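Local coordinates for transglutaminase-like domain-containing protein (Streptococcus suis, PDB 4XZ7) that acts as a transglutaminase with antiphagocytic properties, a virulence factor whose N-terminal part, containing the transglutaminase-like region, forms the homodimer described here, at the interface of chains A and B. Numbering follows the deposited sequence. Chains: chain A/B, Putative uncharacterized protein.

Contacts 1 and 2 are neighbours, the centres of their C-alpha atoms being about 10 Å apart; they share helix 264-277 of chain A, and their loop residues A:Asp252 and A:Leu253 are adjacent. Contact 3 lies about 37 Å from contact 1 and about 44 Å from contact 2. Its core is the two-fold counterpart of contact 2 with the chains exchanged: residues 191, 253, 269 and 273 again receive 141 and 143 of the partner. Each subunit therefore both gives and takes the same surface, as expected for a homodimer, and the wide separation of the paired sites may help resist rocking of one subunit against the other.

Contact 1: the interface of chains A and B. Residues chain A 247-248, 251-252, 265; chain B 168-169.
B:Tyr169 enters chain A beside helix 264-277, the helix that in the transglutaminase-like fold begins with the presumed catalytic cysteine; the site is part of the homodimer interface. The tyrosine hides 94 Å² against chain A, and its phenol is touched from several directions. The CD1 edge of A:Tyr248 comes over one face of the B:Tyr169 ring, near its CD1, with 3.5 Å between B:Tyr169 CD1 and A:Tyr248 CD1. The two side chains cross at about a right angle, and B:Tyr169 CE1 lies in plane at the edge of the A:Tyr248 ring. A:Asp252 CB meets the CD2 edge, 3.8 Å from B:Tyr169 CD2, and A:Ser251 CB reaches B:Tyr169 CE2 from the side of the ring that A:Tyr248 approaches.

The ring ends at the helix: the phenol oxygen OH of B:Tyr169 is 3.5 Å from A:Val265 CG1, the methyl set anti to its backbone N (chi1 -180°). Water 1 joins that oxygen to the second tyrosine of chain A, lying 2.6 Å from B:Tyr169 OH and 2.6 Å from A:Tyr247 OH.

Further out, A:Ser251 OG donates to A:Tyr247 O over 2.8 Å from above the carbonyl plane. The same hydroxyl oxygen sits over the centre of the A:Tyr247 ring, a placement that probably helps fix this ring. In turn, A:Tyr247 CD2 lies over a face of the A:Tyr248 ring, near its rim. In chain B, B:Lys168 CG lies over the opposite face of the B:Tyr169 ring, near its rim.

Contact 2: the interface of chains A and B. Residues chain A 191, 253, 269, 273; chain B 107, 141-143.
The aromatic contact in this part of the homodimer interface joins A:Phe191, on helix 188-205, to B:Phe107, on the short strand 106-107. Here the tip of B:Phe107 comes down on one face of the A:Phe191 ring near its rim, with B:Phe107 CZ 3.6 Å from A:Phe191 CG. The side-chain axes cross at about a right angle, while the ring planes are inclined by about 40°. Placing CG of A:Phe191 anti to the backbone N (chi1 -174°) directs the ring away from its helix, toward chain B.

Aliphatic packing takes up the far end of the same ring. B:Leu143 CD1 lies over the same face as B:Phe107, 3.8 Å from A:Phe191 CE1; B:Ala141 CB comes to the CZ edge. From helix 264-277 the methyl CG2 of A:Thr269 touches the backbone of B:Gly142, at 3.8 Å from B:Gly142 CA.

Two polar groups also make van der Waals contacts here. The carbonyl oxygen of B:Ala141 lies in plane at the edge of the A:Phe191 ring and is 3.7 Å from A:Leu253 CD1. Within chain A, A:Phe191 CZ stands over the centre of the A:Arg273 guanidinium, probably helping to position that group beside the partner. The arginine NH1 reaches to 3.8 Å from B:Ala141 CB.

Contact 3: the interface of chains A and B. Residues chain A 105, 140-141, 143; chain B 191, 253, 269, 273, 375.
The end of helix 132-140, the following loop and strand 143-144 of chain A, together with the loop of A:Leu105, meet helices 188-205 and 264-277 of chain B, with loop residues B:Leu253 and B:Leu375 at the sides. A:Leu143 meets the B:Phe191 ring: its CD1 lies 3.7 Å from B:Phe191 CE1, and its second methyl, CD2, is 4.1 Å from B:Phe191 CD1. CD1 stands over the face at CE1, while CD2 falls past the rim; the leucine meets the phenylalanine obliquely. In A:Leu143 CG is anti to the carbonyl carbon (chi1 -66°), putting the fork toward that ring.

A:Ala141 hides 54 Å² and touches two groups of chain B with its methyl. Its CB is 4.1 Å from B:Phe191 CZ and 4.0 Å from B:Arg273 NH1. Its carbonyl oxygen is in plane at the edge of the B:Phe191 ring and packs 3.7 Å from B:Leu253 CD1. Behind this first shell, B:Phe191 CZ rests over a face of the B:Arg273 guanidinium, toward its rim. The arginine is bent at chi2 (74°), which turns its chain across to the phenylalanine.

The periphery is looser, with 4.5 Å between A:Leu105 CD2 and B:Leu375 CB. A:Ala140 lies beside the backbone of helix 264-277, its O being 3.9 Å from B:Thr269 O. In chain B the site thus sits between helix 188-205 and the middle turns of helix 264-277.

Contact 1: the interface of chains A and B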
loop_
_atom_site.group_PDB
_atom_site.type_symbol
_atom_site.label_atom_id
_atom_site.label_comp_id
_atom_site.label_asym_id
_atom_site.label_seq_id
_atom_site.Cartn_x
_atom_site.Cartn_y
_atom_site.Cartn_z
ATOM N N TYR A 247 -2.979 8.592 -8.090
ATOM C CA TYR A 247 -4.190 9.375 -8.258
ATOM C C TYR A 247 -4.651 9.829 -6.881
ATOM O O TYR A 247 -4.902 11.006 -6.666
ATOM C CB TYR A 247 -5.302 8.571 -8.954
ATOM C CG TYR A 247 -6.622 9.338 -8.951
ATOM C CD1 TYR A 247 -6.893 10.303 -9.914
ATOM C CD2 TYR A 247 -7.567 9.133 -7.949
ATOM C CE1 TYR A 247 -8.077 11.041 -9.889
ATOM C CE2 TYR A 247 -8.756 9.858 -7.913
ATOM C CZ TYR A 247 -9.005 10.805 -8.891
ATOM O OH TYR A 247 -10.173 11.528 -8.857
ATOM N N TYR A 248 -4.742 8.887 -5.941
ATOM C CA TYR A 248 -5.211 9.233 -4.610
ATOM C C TYR A 248 -4.208 10.117 -3.886
ATOM O O TYR A 248 -4.605 11.056 -3.188
ATOM C CB TYR A 248 -5.534 7.958 -3.828
ATOM C CG TYR A 248 -6.513 7.151 -4.643
ATOM C CD1 TYR A 248 -7.792 7.646 -4.875
ATOM C CD2 TYR A 248 -6.150 5.946 -5.244
ATOM C CE1 TYR A 248 -8.707 6.962 -5.658
ATOM C CE2 TYR A 248 -7.070 5.240 -6.028
ATOM C CZ TYR A 248 -8.346 5.765 -6.230
ATOM O OH TYR A 248 -9.284 5.122 -7.002
ATOM N N SER A 251 -4.746 13.527 -4.993
ATOM C CA SER A 251 -6.120 13.999 -4.933
ATOM C C SER A 251 -6.596 14.317 -3.523
ATOM O O SER A 251 -7.579 15.045 -3.358
ATOM C CB SER A 251 -7.058 12.964 -5.571
ATOM O OG SER A 251 -6.889 12.938 -6.980
ATOM N N ASP A 252 -5.925 13.781 -2.505
ATOM C CA ASP A 252 -6.465 13.905 -1.152
ATOM C C ASP A 252 -6.005 15.191 -0.460
ATOM O O ASP A 252 -5.347 16.039 -1.065
ATOM C CB ASP A 252 -6.153 12.650 -0.311
ATOM C CG ASP A 252 -4.671 12.474 0.040
ATOM O OD1 ASP A 252 -3.871 13.411 -0.050
ATOM O OD2 ASP A 252 -4.317 11.363 0.483
ATOM N N VAL A 265 -8.354 17.320 -8.058
ATOM C CA VAL A 265 -9.105 17.205 -6.840
ATOM C C VAL A 265 -8.272 17.724 -5.683
ATOM O O VAL A 265 -8.777 18.370 -4.845
ATOM C CB VAL A 265 -9.671 15.817 -6.598
ATOM C CG1 VAL A 265 -10.449 15.793 -5.309
ATOM C CG2 VAL A 265 -10.552 15.442 -7.751
ATOM N N LYS B 168 -11.244 10.916 2.681
ATOM C CA LYS B 168 -12.389 10.375 1.966
ATOM C C LYS B 168 -11.980 9.209 1.040
ATOM O O LYS B 168 -12.825 8.430 0.601
ATOM C CB LYS B 168 -13.099 11.480 1.171
ATOM C CG LYS B 168 -12.410 11.907 -0.125
ATOM C CD LYS B 168 -13.177 13.061 -0.809
ATOM C CE LYS B 168 -12.629 13.336 -2.201
ATOM N NZ LYS B 168 -13.364 14.395 -2.929
ATOM N N TYR B 169 -10.686 9.071 0.759
ATOM C CA TYR B 169 -10.251 7.961 -0.082
ATOM C C TYR B 169 -9.847 6.714 0.705
ATOM O O TYR B 169 -9.118 5.870 0.184
ATOM C CB TYR B 169 -9.097 8.392 -0.984
ATOM C CG TYR B 169 -9.500 9.440 -2.002
ATOM C CD1 TYR B 169 -10.353 9.129 -3.051
ATOM C CD2 TYR B 169 -9.035 10.747 -1.904
ATOM C CE1 TYR B 169 -10.736 10.098 -3.987
ATOM C CE2 TYR B 169 -9.409 11.717 -2.831
ATOM C CZ TYR B 169 -10.239 11.393 -3.864
ATOM O OH TYR B 169 -10.572 12.366 -4.766
HETATM O O HOH W 1 -11.914 11.548 -6.894
#

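Contact 2: the interface of chains A and B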
loop_
_atom_site.group_PDB
_atom_site.type_symbol
_atom_site.label_atom_id
_atom_site.label_comp_id
_atom_site.label_asym_id
_atom_site.label_seq_id
_atom_site.Cartn_x
_atom_site.Cartn_y
_atom_site.Cartn_z
ATOM N N PHE A 191 -4.840 16.554 11.198
ATOM C CA PHE A 191 -5.746 17.415 10.443
ATOM C C PHE A 191 -5.412 18.871 10.771
ATOM O O PHE A 191 -5.298 19.716 9.877
ATOM C CB PHE A 191 -7.217 17.109 10.747
ATOM C CG PHE A 191 -8.179 17.889 9.881
ATOM C CD1 PHE A 191 -8.560 17.402 8.633
ATOM C CD2 PHE A 191 -8.691 19.103 10.302
ATOM C CE1 PHE A 191 -9.420 18.114 7.832
ATOM C CE2 PHE A 191 -9.563 19.829 9.498
ATOM C CZ PHE A 191 -9.925 19.343 8.270
ATOM N N LEU A 253 -6.355 15.354 0.807
ATOM C CA LEU A 253 -6.127 16.645 1.469
ATOM C C LEU A 253 -4.660 16.901 1.755
ATOM O O LEU A 253 -4.295 18.017 2.149
ATOM C CB LEU A 253 -6.904 16.741 2.784
ATOM C CG LEU A 253 -6.500 15.848 3.965
ATOM C CD1 LEU A 253 -7.164 16.350 5.237
ATOM C CD2 LEU A 253 -6.909 14.396 3.718
ATOM N N THR A 269 -9.477 20.807 -3.394
ATOM C CA THR A 269 -9.791 20.516 -2.004
ATOM C C THR A 269 -9.004 21.445 -1.072
ATOM O O THR A 269 -9.560 22.024 -0.123
ATOM C CB THR A 269 -9.489 19.036 -1.676
ATOM O OG1 THR A 269 -10.312 18.174 -2.496
ATOM C CG2 THR A 269 -9.725 18.733 -0.197
ATOM N N ARG A 273 -10.718 24.450 1.172
ATOM C CA ARG A 273 -10.433 24.595 2.601
ATOM C C ARG A 273 -9.896 26.001 2.934
ATOM O O ARG A 273 -10.350 26.649 3.881
ATOM C CB ARG A 273 -9.431 23.520 3.061
ATOM C CG ARG A 273 -9.207 23.505 4.555
ATOM C CD ARG A 273 -10.467 23.122 5.319
ATOM N NE ARG A 273 -10.196 23.158 6.753
ATOM C CZ ARG A 273 -11.092 22.909 7.702
ATOM N NH1 ARG A 273 -12.347 22.581 7.383
ATOM N NH2 ARG A 273 -10.727 23.001 8.972
ATOM N N PHE B 107 -12.128 11.939 14.822
ATOM C CA PHE B 107 -11.199 11.490 13.790
ATOM C C PHE B 107 -10.778 10.042 14.019
ATOM O O PHE B 107 -10.531 9.638 15.154
ATOM C CB PHE B 107 -9.962 12.407 13.734
ATOM C CG PHE B 107 -10.204 13.688 12.991
ATOM C CD1 PHE B 107 -10.803 14.774 13.627
ATOM C CD2 PHE B 107 -9.867 13.799 11.654
ATOM C CE1 PHE B 107 -11.049 15.950 12.937
ATOM C CE2 PHE B 107 -10.102 14.966 10.963
ATOM C CZ PHE B 107 -10.704 16.047 11.605
ATOM N N ALA B 141 -13.438 19.438 3.072
ATOM C CA ALA B 141 -12.192 19.306 3.842
ATOM C C ALA B 141 -11.441 18.029 3.477
ATOM O O ALA B 141 -10.466 17.664 4.130
ATOM C CB ALA B 141 -12.477 19.334 5.348
ATOM N N GLY B 142 -11.912 17.340 2.440
ATOM C CA GLY B 142 -11.284 16.097 2.009
ATOM C C GLY B 142 -11.616 14.873 2.845
ATOM O O GLY B 142 -10.946 13.838 2.744
ATOM N N LEU B 143 -12.665 14.984 3.656
ATOM C CA LEU B 143 -13.050 13.916 4.573
ATOM C C LEU B 143 -14.312 13.205 4.106
ATOM O O LEU B 143 -15.086 13.753 3.315
ATOM C CB LEU B 143 -13.282 14.470 5.976
ATOM C CG LEU B 143 -12.143 15.249 6.636
ATOM C CD1 LEU B 143 -12.626 16.002 7.894
ATOM C CD2 LEU B 143 -10.972 14.301 6.979
#

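Contact 3: the interface of chains A and B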
loop_
_atom_site.group_PDB
_atom_site.type_symbol
_atom_site.label_atom_id
_atom_site.label_comp_id
_atom_site.label_asym_id
_atom_site.label_seq_id
_atom_site.Cartn_x
_atom_site.Cartn_y
_atom_site.Cartn_z
ATOM N N LEU A 105 15.446 -23.130 5.588
ATOM C CA LEU A 105 14.874 -21.840 5.221
ATOM C C LEU A 105 13.860 -21.386 6.273
ATOM O O LEU A 105 13.005 -22.162 6.704
ATOM C CB LEU A 105 14.223 -21.925 3.833
ATOM C CG LEU A 105 14.875 -21.081 2.735
ATOM C CD1 LEU A 105 16.356 -21.336 2.654
ATOM C CD2 LEU A 105 14.203 -21.275 1.361
ATOM N N ALA A 140 16.305 -17.513 -7.796
ATOM C CA ALA A 140 15.717 -18.497 -8.712
ATOM C C ALA A 140 14.444 -19.093 -8.120
ATOM O O ALA A 140 13.681 -19.780 -8.812
ATOM C CB ALA A 140 16.720 -19.602 -9.040
ATOM N N ALA A 141 14.209 -18.828 -6.839
ATOM C CA ALA A 141 12.932 -19.220 -6.236
ATOM C C ALA A 141 11.929 -18.060 -6.107
ATOM O O ALA A 141 10.860 -18.218 -5.513
ATOM C CB ALA A 141 13.176 -19.842 -4.865
ATOM N N LEU A 143 12.665 -15.553 -4.291
ATOM C CA LEU A 143 12.862 -15.198 -2.876
ATOM C C LEU A 143 14.027 -14.234 -2.665
ATOM O O LEU A 143 14.933 -14.143 -3.496
ATOM C CB LEU A 143 13.108 -16.457 -2.030
ATOM C CG LEU A 143 11.990 -17.492 -1.872
ATOM C CD1 LEU A 143 12.437 -18.646 -0.969
ATOM C CD2 LEU A 143 10.722 -16.840 -1.323
ATOM N N PHE B 191 4.571 -21.157 0.377
ATOM C CA PHE B 191 5.633 -21.468 -0.576
ATOM C C PHE B 191 5.507 -22.902 -1.093
ATOM O O PHE B 191 5.640 -23.160 -2.301
ATOM C CB PHE B 191 7.014 -21.250 0.052
ATOM C CG PHE B 191 8.156 -21.432 -0.918
ATOM C CD1 PHE B 191 8.590 -20.376 -1.699
ATOM C CD2 PHE B 191 8.785 -22.667 -1.058
ATOM C CE1 PHE B 191 9.638 -20.535 -2.597
ATOM C CE2 PHE B 191 9.827 -22.840 -1.954
ATOM C CZ PHE B 191 10.257 -21.770 -2.729
ATOM N N LEU B 253 6.746 -14.614 -7.474
ATOM C CA LEU B 253 6.645 -16.060 -7.592
ATOM C C LEU B 253 5.213 -16.559 -7.723
ATOM O O LEU B 253 4.999 -17.730 -8.017
ATOM C CB LEU B 253 7.314 -16.743 -6.402
ATOM C CG LEU B 253 6.728 -16.653 -4.989
ATOM C CD1 LEU B 253 7.449 -17.679 -4.084
ATOM C CD2 LEU B 253 6.865 -15.261 -4.394
ATOM N N THR B 269 10.884 -16.780 -13.531
ATOM C CA THR B 269 11.043 -17.321 -12.175
ATOM C C THR B 269 10.304 -18.650 -12.010
ATOM O O THR B 269 10.838 -19.612 -11.444
ATOM C CB THR B 269 10.543 -16.331 -11.119
ATOM O OG1 THR B 269 11.267 -15.095 -11.244
ATOM C CG2 THR B 269 10.705 -16.911 -9.721
ATOM N N ARG B 273 12.279 -22.242 -11.477
ATOM C CA ARG B 273 11.882 -23.151 -10.399
ATOM C C ARG B 273 11.513 -24.516 -10.974
ATOM O O ARG B 273 12.035 -25.540 -10.530
ATOM C CB ARG B 273 10.713 -22.585 -9.591
ATOM C CG ARG B 273 10.365 -23.398 -8.359
ATOM C CD ARG B 273 11.388 -23.209 -7.241
ATOM N NE ARG B 273 11.003 -23.932 -6.031
ATOM C CZ ARG B 273 11.841 -24.217 -5.043
ATOM N NH1 ARG B 273 13.108 -23.831 -5.116
ATOM N NH2 ARG B 273 11.422 -24.893 -3.986
ATOM N N LEU B 375 16.965 -25.454 -2.681
ATOM C CA LEU B 375 17.152 -24.850 -1.352
ATOM C C LEU B 375 16.191 -25.351 -0.285
ATOM O O LEU B 375 16.574 -25.543 0.870
ATOM C CB LEU B 375 17.033 -23.321 -1.417
ATOM C CG LEU B 375 18.175 -22.547 -2.075
ATOM C CD1 LEU B 375 18.098 -21.069 -1.680
ATOM C CD2 LEU B 375 19.537 -23.151 -1.723
#